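Long-range contact in bumblebee peptidoglycan recognition protein SA (Bombus, PDB 5XZ4), which probably recognises bacterial peptidoglycan in insect innate immunity, with a preference for the Dap-type over the Lys-type polymer: residues Ser73-Gly78 and Gly106-Phe111. Sequence-based numbering, arbitrary orientation.
Sequences SFLIGG and GFIGNF
With chi1 of -49° in Ile76 and -79° in Phe107, CG1 and the ring both stand anti to their own carbonyl carbons, and the two side chains run side by side in the same direction from neighbouring parallel strands. The strands, 74-76 and 102-107, lie next to each other in the mixed central sheet of the amidase-like PGRP fold. Ile76 CG1 sits over one face of the Phe107 ring, 4.3 Å from its centroid and displaced from the ring centre toward CE1, a CH-pi contact. Both residues also touch Met120 of helix 118-134, which packs on this face of the sheet.

Three backbone hydrogen bonds join the two segments, the third just beyond strand 102-107. Phe74 O accepts from Gly106 N at 2.8 Å. Ile76 bonds to segment 106-111 twice, once to the strand and once to the residue just after it: Ile76 N donates to Gly106 O and Ile76 O accepts from Ile108 N, each at 2.9 Å. Gly106 O also receives a CA-H...O contact from Leu75, whose CA lies 3.1 Å away. Gly106 thus bonds to Phe74 and Ile76, the residues flanking its parallel bridge partner Leu75.

On the opposite face Leu75 covers Gly106, its CD2 4.2 Å from Gly106 CA. Ile108, the residue after strand 102-107, has a side chain that crosses that of Leu75 at about a right angle, and also touches Thr41 and Cys44, the latter disulfide-bonded to Cys50. Its CD1 meets Leu75 CB at 3.9 Å, while its CG1 rests 3.4 Å from Ile76 O.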
# COMPACT_ATOMS: atom_id res chain seq x y z
N SER A 73 -4.69 0.91 0.56
CA SER A 73 -5.02 0.06 1.72
C SER A 73 -4.09 0.34 2.91
O SER A 73 -4.54 0.44 4.05
CB SER A 73 -4.92 -1.41 1.31
OG SER A 73 -5.69 -1.66 0.14
N PHE A 74 -2.79 0.39 2.61
CA PHE A 74 -1.74 0.69 3.59
C PHE A 74 -0.65 1.51 2.93
O PHE A 74 -0.46 1.43 1.70
CB PHE A 74 -1.08 -0.64 4.09
CG PHE A 74 -2.02 -1.57 4.81
CD1 PHE A 74 -2.24 -1.44 6.17
CD2 PHE A 74 -2.69 -2.59 4.14
CE1 PHE A 74 -3.13 -2.28 6.84
CE2 PHE A 74 -3.56 -3.45 4.81
CZ PHE A 74 -3.78 -3.29 6.16
N LEU A 75 0.08 2.27 3.76
CA LEU A 75 1.32 2.95 3.33
C LEU A 75 2.49 2.38 4.08
O LEU A 75 2.34 1.92 5.25
CB LEU A 75 1.29 4.47 3.56
CG LEU A 75 0.11 5.25 2.96
CD1 LEU A 75 0.18 6.70 3.45
CD2 LEU A 75 0.13 5.21 1.46
N ILE A 76 3.66 2.38 3.44
CA ILE A 76 4.92 2.02 4.12
C ILE A 76 5.77 3.29 4.23
O ILE A 76 6.10 3.91 3.22
CB ILE A 76 5.73 0.92 3.35
CG1 ILE A 76 4.86 -0.29 2.97
CG2 ILE A 76 7.00 0.53 4.16
CD1 ILE A 76 4.36 -1.09 4.16
N GLY A 77 6.11 3.67 5.46
CA GLY A 77 6.99 4.81 5.70
C GLY A 77 8.47 4.47 5.70
O GLY A 77 8.86 3.33 6.01
N GLY A 78 9.32 5.45 5.43
CA GLY A 78 10.77 5.28 5.56
C GLY A 78 11.23 5.15 7.02
O GLY A 78 12.41 4.84 7.28
N GLY A 106 1.11 1.32 -0.65
CA GLY A 106 1.87 2.48 -1.19
C GLY A 106 3.15 2.74 -0.41
O GLY A 106 3.08 3.16 0.75
N PHE A 107 4.31 2.52 -1.05
CA PHE A 107 5.61 2.91 -0.47
C PHE A 107 5.71 4.43 -0.58
O PHE A 107 5.56 4.98 -1.71
CB PHE A 107 6.77 2.23 -1.22
CG PHE A 107 7.02 0.78 -0.85
CD1 PHE A 107 6.05 -0.21 -1.06
CD2 PHE A 107 8.27 0.43 -0.33
CE1 PHE A 107 6.33 -1.54 -0.74
CE2 PHE A 107 8.55 -0.91 -0.01
CZ PHE A 107 7.57 -1.86 -0.23
N ILE A 108 5.96 5.10 0.54
CA ILE A 108 6.03 6.58 0.52
C ILE A 108 7.36 7.00 -0.08
O ILE A 108 8.43 6.74 0.50
CB ILE A 108 5.80 7.17 1.93
CG1 ILE A 108 4.41 6.80 2.45
CG2 ILE A 108 5.96 8.71 1.90
CD1 ILE A 108 4.19 7.11 3.93
N GLY A 109 7.29 7.62 -1.27
CA GLY A 109 8.49 8.04 -1.99
C GLY A 109 8.31 7.86 -3.50
O GLY A 109 7.25 7.43 -3.97
N ASN A 110 9.36 8.23 -4.23
CA ASN A 110 9.46 8.04 -5.68
C ASN A 110 10.61 7.07 -5.92
O ASN A 110 11.78 7.40 -5.72
CB ASN A 110 9.71 9.39 -6.38
CG ASN A 110 9.59 9.30 -7.89
OD1 ASN A 110 9.85 8.26 -8.47
ND2 ASN A 110 9.22 10.40 -8.54
N PHE A 111 10.26 5.85 -6.33
CA PHE A 111 11.25 4.78 -6.51
C PHE A 111 11.53 4.42 -7.97
O PHE A 111 11.90 3.28 -8.28
CB PHE A 111 10.89 3.58 -5.59
CG PHE A 111 10.80 4.00 -4.15
CD1 PHE A 111 11.96 4.38 -3.46
CD2 PHE A 111 9.57 4.13 -3.51
CE1 PHE A 111 11.89 4.85 -2.15
CE2 PHE A 111 9.50 4.60 -2.19
CZ PHE A 111 10.66 4.96 -1.51